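Local coordinates for glycosyl hydrolase family 2, TIM barrel domain protein (PDB 6DXU) that probably cleaves glucuronic acid from beta-glucuronides, as a gut bacterial beta-glucuronidase of glycoside hydrolase family 2, at residues G46-V51 / A155-G160; P482-G487 / K497-Q502; F670-S675 / V696-M701; V811-V814 / P820-F823. All blocks are in the same frame, centred on the assembly; numbering follows the deposited sequence.

Contact 1: G46-V51 / A155-G160; sequences GIWEAV and AERFKG
Trp48 is the first residue of 46-51 to meet the other segment. Its side chain runs anti to the backbone N (chi1 -176°), which carries the far end of the indole out to the arginine, so that Trp48 CH2 lies 4.0 Å from Arg157 NH2. Ring and guanidinium planes are 68° apart, so this is an oblique brush and not a stack. The indole's polar end is engaged elsewhere: NE1 bonds to Asn435 of the second subunit, and Phe437 of that subunit also packs on the ring.

One helical turn on, Val51 offers its carbonyl oxygen, and this atom carries the polar part of the contact. Arg157 grips it end-on with both terminal nitrogens, NH1 to Val51 O at 2.9 Å and NH2 to the same Val51 O at 2.9 Å. The oxygen lies almost exactly in the guanidinium plane, but because the two N-H groups share one acceptor, each bends to about 145°. A bend at chi3 folds the arginine back over its neighbour, with Phe158 CE2 3.6 Å above the centre of the guanidinium of Arg157. The tip of that ring, Phe158 CZ, then reaches Val51 O at 3.5 Å, edge first, and Val51 CB at 4.2 Å. A methionine in place of Arg157 would probably leave the Val51 carbonyl without both donors and Phe158 without the flat group it lies against. Here an end-on arginine, both terminal nitrogens on one carbonyl oxygen, ties a short helical turn to the loop before strand 162-169, within the beta-sandwich sugar-binding domain of family 2 glycosidases.

Contact 2: P482-G487 / K497-Q502; sequences PSIWAG and KSISEQ
Ile484 and Ile499 meet through their branch methyls, CG2 of Ile484 lying 3.9 Å from CG2 of Ile499. The two side chains share one conformation: CG1 stands anti to the carbonyl carbon and the chain is extended beyond it, with chi1 -57° in Ile484 and -65° in Ile499. The two side chains slide past each other in opposite directions. The Ile499 methyl CG2 thus lies alongside the length of Ile484, 4.0 Å from its CG1 and 4.2 Å from its CD1. The other arm of Ile499 branches off toward Ala486, its CD1 ending loosely 4.4 Å from Ala486 CB.

This is a beta-alpha unit of the TIM barrel: the loop 482-487 leaves strand 479-481, and the helix 496-504 follows, lying back over that loop.

At its far end, CD1 of Ile484 also comes within 4.2 Å of Ser500 OG. That hydroxyl is turned back along its own helix to bond Tyr496 O, a polar atom already satisfied where the isoleucine passes it. An alanine in place of Ile484 would lose CG1, CG2 and CD1 together and is likely to open a gap beneath the Ile499 methyl. The backbone of Ile484 is held separately, its O accepting a hydrogen bond from His512 NE2, while Trp485 turns from the helix and sets its ring edge-to-face with Tyr489.

Contact 3: F670-S675 / V696-M701; sequences FVNGVS and VYQEGM
Asn672 and Val671 touch 696-701 from the tip of a two-residue beta hairpin, a type I' turn joining strands 666-671 and 674-680 in the DUF4982 region. The first shell is light. Val671 sends CG1 to Val696 O at 3.9 Å, a methyl resting beside a carbonyl. The amide of Asn672 goes to Gln698, where ND2 sits 4.0 Å from the CG methylene. The two amide groups do not pair: Gln698 bends at chi2 (-64°), their planes stand 62° apart, and the asparagine meets the aliphatic part of the glutamine. Farther round, Asn672 OD1 and Met701 O lie 4.3 Å apart, neighbours without a bond.

What holds the asparagine lies just past the second segment. Its ND2 donates to Asn702 OD1 and its OD1 accepts from Glu703 N, so both ends of the amide are engaged and its rotation is fixed. Asn702 OD1 also takes the backbone N of Gln698, and one side-chain oxygen therefore links the hairpin tip to the loop that faces it. Behind the loop, Tyr697 points from the hairpin and bonds through its hydroxyl to Gln723 and Arg648.

The turn sets where Asn672 stands. Asn672 and Gly673 both take positive phi, an Asn-Gly pair familiar at the two central places of this turn, and this backbone swings the asparagine side chain toward 696-701. The hairpin is closed by a reciprocal backbone pair, Val671 N to Val674 O at 3.0 Å and Val674 N to Val671 O at 3.1 Å.

Contact 4: V811-V814 / P820-F823; sequences VVAV and PTAF
Phe823 packs against Ala813 across an antiparallel hairpin, strands 810-815 and 822-826 of the C-terminal beta-sandwich domain. The two form a non-hydrogen-bonded pair with side chains on one face of the sheet. Phe823 CG stands anti to its carbonyl carbon (chi1 -60°), and this lays the ring across the neighbouring strand: CE1 is 3.7 Å from Ala813 CB, meeting it obliquely, and CD1 is 4.1 Å from Val811 CG1, which comes in at the ring edge. On this face the second subunit closes in, with its Ala774 on Phe823 and its own Phe823 on Val811. Thr821, whose OG1 bonds to Asp776 of that subunit, keeps its methyl for the hairpin, CG2 lying 3.5 Å from Val814 O.

The opposite face carries Val814 and Ala822, which both pack on Val738 of the facing strand 735-744. They are the hydrogen-bonded pair of the ladder: Val814 N reaches Ala822 O at 2.8 Å, and Ala822 N returns to Val814 O at 3.0 Å, the straighter of the two at 170°. Between such bonds the CA hydrogens fill in, as where Phe823 CA approaches Val812 O at 3.2 Å. Toward the hairpin loop the strands part, and a water takes over the bridging, donating to Val814 O at 3.1 Å and to Pro820 O at 2.9 Å.

In the fold
The four contacts lie in four separate family regions, and none touches another; the closest two, contacts 3 and 4, are about 22 Å apart at their nearest atoms. Contact 2 is the buried one and almost wholly apolar, with no polar bond between its segments, as suits a barrel loop under its helix. Contact 3 sits on the surface, and its touches are loose, with the polar grip coming from beyond its segments. Contacts 1 and 4 are partly buried and both meet the second subunit, but by different means: contact 1 relies on one arginine end-on to a carbonyl between a short helical turn and a loop, contact 4 on the backbone ladder between neighbouring strands of one sheet.

Contact 1: G46-V51 / A155-G160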
loop_
_atom_site.group_PDB
_atom_site.type_symbol
_atom_site.label_atom_id
_atom_site.label_comp_id
_atom_site.label_asym_id
_atom_site.label_seq_id
_atom_site.Cartn_x
_atom_site.Cartn_y
_atom_site.Cartn_z
ATOM N N GLY D 46 8.092 11.994 -14.361
ATOM C CA GLY D 46 7.075 11.018 -14.714
ATOM C C GLY D 46 7.304 10.579 -16.143
ATOM O O GLY D 46 7.972 11.260 -16.918
ATOM N N ILE D 47 6.738 9.416 -16.492
ATOM C CA ILE D 47 6.994 8.845 -17.819
ATOM C C ILE D 47 6.540 9.795 -18.922
ATOM O O ILE D 47 7.113 9.804 -20.016
ATOM C CB ILE D 47 6.324 7.452 -17.953
ATOM C CG1 ILE D 47 6.675 6.781 -19.297
ATOM C CG2 ILE D 47 4.827 7.563 -17.805
ATOM C CD1 ILE D 47 8.176 6.653 -19.568
ATOM N N TRP D 48 5.530 10.630 -18.652
ATOM C CA TRP D 48 5.065 11.558 -19.684
ATOM C C TRP D 48 6.189 12.459 -20.207
ATOM O O TRP D 48 6.184 12.844 -21.385
ATOM C CB TRP D 48 3.910 12.404 -19.144
ATOM C CG TRP D 48 3.317 13.308 -20.196
ATOM C CD1 TRP D 48 3.255 14.674 -20.165
ATOM C CD2 TRP D 48 2.678 12.904 -21.413
ATOM N NE1 TRP D 48 2.630 15.146 -21.297
ATOM C CE2 TRP D 48 2.279 14.081 -22.086
ATOM C CE3 TRP D 48 2.434 11.660 -22.017
ATOM C CZ2 TRP D 48 1.637 14.054 -23.324
ATOM C CZ3 TRP D 48 1.798 11.635 -23.245
ATOM C CH2 TRP D 48 1.410 12.823 -23.890
ATOM N N GLU D 49 7.151 12.825 -19.355
ATOM C CA GLU D 49 8.224 13.697 -19.815
ATOM C C GLU D 49 9.089 13.026 -20.875
ATOM O O GLU D 49 9.715 13.722 -21.680
ATOM C CB GLU D 49 9.095 14.158 -18.639
ATOM C CG GLU D 49 8.367 15.112 -17.667
ATOM C CD GLU D 49 9.322 15.873 -16.743
ATOM O OE1 GLU D 49 10.387 15.323 -16.398
ATOM O OE2 GLU D 49 8.980 17.007 -16.325
ATOM N N ALA D 50 9.140 11.698 -20.896
ATOM C CA ALA D 50 9.951 11.013 -21.889
ATOM C C ALA D 50 9.299 10.973 -23.265
ATOM O O ALA D 50 10.021 10.844 -24.269
ATOM C CB ALA D 50 10.262 9.579 -21.436
ATOM N N VAL D 51 7.972 11.085 -23.341
ATOM C CA VAL D 51 7.232 10.829 -24.576
ATOM C C VAL D 51 6.345 11.993 -25.004
ATOM O O VAL D 51 5.723 11.922 -26.071
ATOM C CB VAL D 51 6.385 9.546 -24.459
ATOM C CG1 VAL D 51 7.287 8.335 -24.221
ATOM C CG2 VAL D 51 5.344 9.687 -23.341
ATOM N N ALA D 155 -0.214 7.082 -31.516
ATOM C CA ALA D 155 0.851 6.435 -32.284
ATOM C C ALA D 155 1.303 7.263 -33.489
ATOM O O ALA D 155 2.487 7.206 -33.854
ATOM C CB ALA D 155 0.399 5.034 -32.714
ATOM N N GLU D 156 0.403 8.058 -34.087
ATOM C CA GLU D 156 0.715 8.826 -35.300
ATOM C C GLU D 156 1.970 9.658 -35.132
ATOM O O GLU D 156 2.809 9.753 -36.037
ATOM C CB GLU D 156 -0.425 9.794 -35.634
ATOM C CG GLU D 156 -1.700 9.233 -36.181
ATOM C CD GLU D 156 -2.673 10.353 -36.536
ATOM O OE1 GLU D 156 -3.510 10.160 -37.443
ATOM O OE2 GLU D 156 -2.586 11.436 -35.906
ATOM N N ARG D 157 2.098 10.286 -33.972
ATOM C CA ARG D 157 3.154 11.243 -33.704
ATOM C C ARG D 157 4.544 10.615 -33.728
ATOM O O ARG D 157 5.535 11.319 -33.972
ATOM C CB ARG D 157 2.810 11.828 -32.327
ATOM C CG ARG D 157 3.742 12.764 -31.698
ATOM C CD ARG D 157 2.955 13.554 -30.647
ATOM N NE ARG D 157 2.623 12.806 -29.429
ATOM C CZ ARG D 157 3.501 12.569 -28.456
ATOM N NH1 ARG D 157 4.747 12.995 -28.595
ATOM N NH2 ARG D 157 3.139 11.919 -27.352
ATOM N N PHE D 158 4.638 9.302 -33.561
ATOM C CA PHE D 158 5.918 8.613 -33.522
ATOM C C PHE D 158 6.270 7.966 -34.848
ATOM O O PHE D 158 7.263 7.234 -34.925
ATOM C CB PHE D 158 5.905 7.592 -32.383
ATOM C CG PHE D 158 5.810 8.239 -31.036
ATOM C CD1 PHE D 158 6.952 8.653 -30.371
ATOM C CD2 PHE D 158 4.571 8.506 -30.472
ATOM C CE1 PHE D 158 6.863 9.278 -29.136
ATOM C CE2 PHE D 158 4.476 9.129 -29.243
ATOM C CZ PHE D 158 5.623 9.510 -28.574
ATOM N N LYS D 159 5.462 8.201 -35.878
ATOM C CA LYS D 159 5.831 7.904 -37.259
ATOM C C LYS D 159 6.122 6.420 -37.448
ATOM O O LYS D 159 7.036 6.032 -38.180
ATOM C CB LYS D 159 7.002 8.780 -37.707
ATOM C CG LYS D 159 6.600 10.266 -37.670
ATOM C CD LYS D 159 7.753 11.195 -37.988
ATOM C CE LYS D 159 7.295 12.650 -37.975
ATOM N NZ LYS D 159 8.446 13.594 -38.115
ATOM N N GLY D 160 5.313 5.585 -36.795
ATOM C CA GLY D 160 5.401 4.146 -36.921
ATOM C C GLY D 160 6.339 3.472 -35.950
ATOM O O GLY D 160 6.326 2.237 -35.854
#

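Contact 2: P482-G487 / K497-Q502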
loop_
_atom_site.group_PDB
_atom_site.type_symbol
_atom_site.label_atom_id
_atom_site.label_comp_id
_atom_site.label_asym_id
_atom_site.label_seq_id
_atom_site.Cartn_x
_atom_site.Cartn_y
_atom_site.Cartn_z
ATOM N N PRO D 482 40.147 -18.684 2.774
ATOM C CA PRO D 482 40.456 -17.636 3.748
ATOM C C PRO D 482 41.043 -16.412 3.061
ATOM O O PRO D 482 41.134 -16.372 1.829
ATOM C CB PRO D 482 41.486 -18.312 4.659
ATOM C CG PRO D 482 42.268 -19.160 3.674
ATOM C CD PRO D 482 41.216 -19.693 2.692
ATOM N N SER D 483 41.469 -15.431 3.851
ATOM C CA SER D 483 42.193 -14.271 3.352
ATOM C C SER D 483 43.687 -14.508 3.554
ATOM O O SER D 483 44.146 -14.643 4.692
ATOM C CB SER D 483 41.741 -13.003 4.078
ATOM O OG SER D 483 42.484 -11.879 3.649
ATOM N N ILE D 484 44.437 -14.581 2.459
ATOM C CA ILE D 484 45.887 -14.775 2.508
ATOM C C ILE D 484 46.506 -13.779 1.539
ATOM O O ILE D 484 46.524 -14.010 0.325
ATOM C CB ILE D 484 46.317 -16.205 2.170
ATOM C CG1 ILE D 484 45.656 -17.224 3.107
ATOM C CG2 ILE D 484 47.842 -16.332 2.266
ATOM C CD1 ILE D 484 45.906 -18.670 2.642
ATOM N N TRP D 485 47.016 -12.672 2.071
ATOM C CA TRP D 485 47.661 -11.647 1.263
ATOM C C TRP D 485 49.117 -11.480 1.687
ATOM O O TRP D 485 49.530 -10.382 2.076
ATOM C CB TRP D 485 46.897 -10.325 1.404
ATOM C CG TRP D 485 45.637 -10.249 0.597
ATOM C CD1 TRP D 485 44.373 -10.572 1.003
ATOM C CD2 TRP D 485 45.523 -9.792 -0.752
ATOM N NE1 TRP D 485 43.479 -10.364 -0.028
ATOM C CE2 TRP D 485 44.163 -9.876 -1.112
ATOM C CE3 TRP D 485 46.444 -9.320 -1.693
ATOM C CZ2 TRP D 485 43.699 -9.502 -2.372
ATOM C CZ3 TRP D 485 45.983 -8.948 -2.943
ATOM C CH2 TRP D 485 44.627 -9.044 -3.273
ATOM N N ALA D 486 49.888 -12.565 1.636
ATOM C CA ALA D 486 51.255 -12.557 2.145
ATOM C C ALA D 486 52.124 -11.589 1.351
ATOM O O ALA D 486 52.189 -11.657 0.118
ATOM C CB ALA D 486 51.852 -13.963 2.080
ATOM N N GLY D 487 52.826 -10.711 2.066
ATOM C CA GLY D 487 53.654 -9.722 1.418
ATOM C C GLY D 487 52.903 -8.508 0.938
ATOM O O GLY D 487 53.508 -7.628 0.310
ATOM N N LYS D 497 53.703 -20.116 1.643
ATOM C CA LYS D 497 53.507 -21.564 1.695
ATOM C C LYS D 497 53.102 -22.023 3.092
ATOM O O LYS D 497 52.168 -22.823 3.249
ATOM C CB LYS D 497 54.778 -22.281 1.244
ATOM C CG LYS D 497 54.663 -23.801 1.249
ATOM C CD LYS D 497 55.882 -24.415 0.599
ATOM C CE LYS D 497 55.902 -25.920 0.739
ATOM N NZ LYS D 497 57.049 -26.476 -0.051
ATOM N N SER D 498 53.787 -21.527 4.126
ATOM C CA SER D 498 53.464 -21.973 5.480
ATOM C C SER D 498 52.063 -21.526 5.894
ATOM O O SER D 498 51.335 -22.280 6.557
ATOM C CB SER D 498 54.513 -21.474 6.474
ATOM O OG SER D 498 54.475 -20.070 6.609
ATOM N N ILE D 499 51.672 -20.296 5.545
ATOM C CA ILE D 499 50.315 -19.858 5.860
ATOM C C ILE D 499 49.299 -20.744 5.149
ATOM O O ILE D 499 48.282 -21.138 5.733
ATOM C CB ILE D 499 50.117 -18.371 5.508
ATOM C CG1 ILE D 499 51.013 -17.493 6.382
ATOM C CG2 ILE D 499 48.645 -17.968 5.717
ATOM C CD1 ILE D 499 51.065 -16.036 5.936
ATOM N N SER D 500 49.563 -21.071 3.879
ATOM C CA SER D 500 48.663 -21.939 3.122
ATOM C C SER D 500 48.559 -23.329 3.751
ATOM O O SER D 500 47.463 -23.900 3.836
ATOM C CB SER D 500 49.135 -22.043 1.669
ATOM O OG SER D 500 49.144 -20.780 1.008
ATOM N N GLU D 501 49.688 -23.887 4.203
ATOM C CA GLU D 501 49.665 -25.195 4.862
ATOM C C GLU D 501 48.804 -25.163 6.117
ATOM O O GLU D 501 48.028 -26.095 6.380
ATOM C CB GLU D 501 51.090 -25.633 5.205
ATOM C CG GLU D 501 51.896 -26.107 4.002
ATOM C CD GLU D 501 53.375 -26.263 4.320
ATOM O OE1 GLU D 501 53.832 -25.719 5.350
ATOM O OE2 GLU D 501 54.090 -26.902 3.521
ATOM N N GLN D 502 48.944 -24.113 6.919
ATOM C CA GLN D 502 48.127 -23.989 8.121
ATOM C C GLN D 502 46.654 -23.814 7.775
ATOM O O GLN D 502 45.781 -24.368 8.454
ATOM C CB GLN D 502 48.618 -22.822 8.973
ATOM C CG GLN D 502 50.025 -23.006 9.509
#

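Contact 3: F670-S675 / V696-M701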
loop_
_atom_site.group_PDB
_atom_site.type_symbol
_atom_site.label_atom_id
_atom_site.label_comp_id
_atom_site.label_asym_id
_atom_site.label_seq_id
_atom_site.Cartn_x
_atom_site.Cartn_y
_atom_site.Cartn_z
ATOM N N PHE D 670 72.683 -10.714 -23.682
ATOM C CA PHE D 670 73.673 -9.846 -24.311
ATOM C C PHE D 670 73.425 -8.413 -23.872
ATOM O O PHE D 670 72.282 -7.943 -23.904
ATOM C CB PHE D 670 73.593 -9.920 -25.833
ATOM C CG PHE D 670 73.816 -11.291 -26.395
ATOM C CD1 PHE D 670 75.065 -11.654 -26.889
ATOM C CD2 PHE D 670 72.778 -12.210 -26.461
ATOM C CE1 PHE D 670 75.283 -12.922 -27.416
ATOM C CE2 PHE D 670 72.988 -13.479 -26.993
ATOM C CZ PHE D 670 74.244 -13.832 -27.472
ATOM N N VAL D 671 74.482 -7.716 -23.465
ATOM C CA VAL D 671 74.391 -6.297 -23.129
ATOM C C VAL D 671 75.310 -5.545 -24.079
ATOM O O VAL D 671 76.531 -5.755 -24.063
ATOM C CB VAL D 671 74.756 -6.021 -21.664
ATOM C CG1 VAL D 671 74.797 -4.514 -21.400
ATOM C CG2 VAL D 671 73.745 -6.699 -20.738
ATOM N N ASN D 672 74.722 -4.693 -24.925
ATOM C CA ASN D 672 75.464 -3.981 -25.972
ATOM C C ASN D 672 76.238 -4.954 -26.863
ATOM O O ASN D 672 77.375 -4.695 -27.275
ATOM C CB ASN D 672 76.374 -2.933 -25.346
ATOM C CG ASN D 672 75.583 -1.914 -24.553
ATOM O OD1 ASN D 672 74.540 -1.455 -25.015
ATOM N ND2 ASN D 672 76.034 -1.598 -23.343
ATOM N N GLY D 673 75.605 -6.086 -27.176
ATOM C CA GLY D 673 76.184 -7.074 -28.067
ATOM C C GLY D 673 77.174 -8.020 -27.429
ATOM O O GLY D 673 77.611 -8.974 -28.097
ATOM N N VAL D 674 77.516 -7.814 -26.157
ATOM C CA VAL D 674 78.511 -8.623 -25.461
ATOM C C VAL D 674 77.785 -9.702 -24.667
ATOM O O VAL D 674 76.952 -9.396 -23.805
ATOM C CB VAL D 674 79.379 -7.757 -24.535
ATOM C CG1 VAL D 674 80.404 -8.620 -23.805
ATOM C CG2 VAL D 674 80.076 -6.650 -25.327
ATOM N N SER D 675 78.109 -10.964 -24.939
ATOM C CA SER D 675 77.461 -12.056 -24.225
ATOM C C SER D 675 77.776 -11.997 -22.735
ATOM O O SER D 675 78.905 -11.709 -22.329
ATOM C CB SER D 675 77.896 -13.408 -24.785
ATOM O OG SER D 675 77.427 -14.458 -23.948
ATOM N N VAL D 696 77.200 -4.717 -16.085
ATOM C CA VAL D 696 77.561 -3.302 -16.086
ATOM C C VAL D 696 76.812 -2.600 -17.211
ATOM O O VAL D 696 76.816 -3.062 -18.358
ATOM C CB VAL D 696 79.083 -3.134 -16.240
ATOM C CG1 VAL D 696 79.453 -1.666 -16.381
ATOM C CG2 VAL D 696 79.803 -3.747 -15.050
ATOM N N TYR D 697 76.139 -1.502 -16.873
ATOM C CA TYR D 697 75.542 -0.603 -17.851
ATOM C C TYR D 697 76.495 0.549 -18.140
ATOM O O TYR D 697 77.129 1.081 -17.227
ATOM C CB TYR D 697 74.228 -0.011 -17.332
ATOM C CG TYR D 697 73.005 -0.891 -17.402
ATOM C CD1 TYR D 697 71.922 -0.547 -18.218
ATOM C CD2 TYR D 697 72.908 -2.041 -16.634
ATOM C CE1 TYR D 697 70.776 -1.343 -18.271
ATOM C CE2 TYR D 697 71.771 -2.840 -16.676
ATOM C CZ TYR D 697 70.711 -2.489 -17.494
ATOM O OH TYR D 697 69.597 -3.292 -17.530
ATOM N N GLN D 698 76.537 0.975 -19.397
ATOM C CA GLN D 698 77.272 2.184 -19.759
ATOM C C GLN D 698 76.407 3.405 -19.469
ATOM O O GLN D 698 75.202 3.401 -19.740
ATOM C CB GLN D 698 77.649 2.145 -21.242
ATOM C CG GLN D 698 78.571 0.995 -21.570
ATOM C CD GLN D 698 79.908 1.121 -20.884
ATOM O OE1 GLN D 698 80.446 2.218 -20.762
ATOM N NE2 GLN D 698 80.397 0.014 -20.332
ATOM N N GLU D 699 77.017 4.450 -18.909
ATOM C CA GLU D 699 76.298 5.711 -18.740
ATOM C C GLU D 699 75.783 6.176 -20.097
ATOM O O GLU D 699 76.551 6.300 -21.053
ATOM C CB GLU D 699 77.203 6.764 -18.103
ATOM C CG GLU D 699 76.467 7.997 -17.590
ATOM C CD GLU D 699 77.401 9.023 -16.961
ATOM N N GLY D 700 74.472 6.395 -20.193
ATOM C CA GLY D 700 73.842 6.599 -21.485
ATOM C C GLY D 700 72.993 5.410 -21.886
ATOM O O GLY D 700 72.509 4.675 -21.021
ATOM N N MET D 701 72.831 5.182 -23.185
ATOM C CA MET D 701 71.910 4.165 -23.679
ATOM C C MET D 701 72.552 2.786 -23.728
ATOM O O MET D 701 73.749 2.652 -24.007
ATOM C CB MET D 701 71.394 4.537 -25.071
ATOM C CG MET D 701 70.147 3.765 -25.516
ATOM S SD MET D 701 68.678 4.102 -24.486
ATOM C CE MET D 701 68.946 5.807 -24.022
#

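Contact 4: V811-V814 / P820-F823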
loop_
_atom_site.group_PDB
_atom_site.type_symbol
_atom_site.label_atom_id
_atom_site.label_comp_id
_atom_site.label_asym_id
_atom_site.label_seq_id
_atom_site.Cartn_x
_atom_site.Cartn_y
_atom_site.Cartn_z
ATOM N N VAL D 811 47.049 24.867 -25.411
ATOM C CA VAL D 811 48.122 24.986 -24.435
ATOM C C VAL D 811 47.838 24.031 -23.289
ATOM O O VAL D 811 46.752 24.061 -22.696
ATOM C CB VAL D 811 48.294 26.425 -23.923
ATOM C CG1 VAL D 811 49.381 26.465 -22.857
ATOM C CG2 VAL D 811 48.681 27.340 -25.077
ATOM N N VAL D 812 48.821 23.195 -22.979
ATOM C CA VAL D 812 48.770 22.281 -21.851
ATOM C C VAL D 812 49.543 22.906 -20.704
ATOM O O VAL D 812 50.631 23.457 -20.908
ATOM C CB VAL D 812 49.350 20.906 -22.228
ATOM C CG1 VAL D 812 49.559 20.043 -20.978
ATOM C CG2 VAL D 812 48.416 20.205 -23.220
ATOM N N ALA D 813 48.966 22.870 -19.514
ATOM C CA ALA D 813 49.638 23.267 -18.293
ATOM C C ALA D 813 49.878 22.034 -17.439
ATOM O O ALA D 813 49.048 21.116 -17.406
ATOM C CB ALA D 813 48.820 24.284 -17.507
ATOM N N VAL D 814 51.006 22.025 -16.741
ATOM C CA VAL D 814 51.408 20.915 -15.888
ATOM C C VAL D 814 51.694 21.479 -14.512
ATOM O O VAL D 814 52.566 22.344 -14.363
ATOM C CB VAL D 814 52.644 20.192 -16.441
ATOM C CG1 VAL D 814 53.118 19.142 -15.461
ATOM C CG2 VAL D 814 52.322 19.587 -17.785
ATOM N N PRO D 820 56.857 25.416 -9.785
ATOM C CA PRO D 820 56.284 26.309 -10.798
ATOM C C PRO D 820 55.518 25.527 -11.854
ATOM O O PRO D 820 55.962 24.483 -12.329
ATOM C CB PRO D 820 57.509 27.016 -11.396
ATOM C CG PRO D 820 58.695 26.231 -10.934
ATOM C CD PRO D 820 58.312 25.583 -9.644
ATOM N N THR D 821 54.366 26.064 -12.233
ATOM C CA THR D 821 53.562 25.457 -13.284
ATOM C C THR D 821 54.265 25.603 -14.624
ATOM O O THR D 821 54.846 26.649 -14.918
ATOM C CB THR D 821 52.184 26.115 -13.301
ATOM O OG1 THR D 821 51.544 25.857 -12.045
ATOM C CG2 THR D 821 51.320 25.615 -14.453
ATOM N N ALA D 822 54.228 24.547 -15.435
ATOM C CA ALA D 822 54.902 24.538 -16.726
ATOM C C ALA D 822 53.885 24.445 -17.853
ATOM O O ALA D 822 52.775 23.944 -17.662
ATOM C CB ALA D 822 55.897 23.375 -16.822
ATOM N N PHE D 823 54.269 24.936 -19.035
ATOM C CA PHE D 823 53.339 25.050 -20.152
ATOM C C PHE D 823 53.956 24.504 -21.429
ATOM O O PHE D 823 55.170 24.595 -21.648
ATOM C CB PHE D 823 52.897 26.516 -20.365
ATOM C CG PHE D 823 52.199 27.125 -19.173
ATOM C CD1 PHE D 823 50.816 27.168 -19.108
ATOM C CD2 PHE D 823 52.928 27.658 -18.125
ATOM C CE1 PHE D 823 50.171 27.736 -18.015
ATOM C CE2 PHE D 823 52.302 28.211 -17.025
ATOM C CZ PHE D 823 50.912 28.249 -16.970
HETATM O O HOH W 1 54.881 21.772 -12.316
#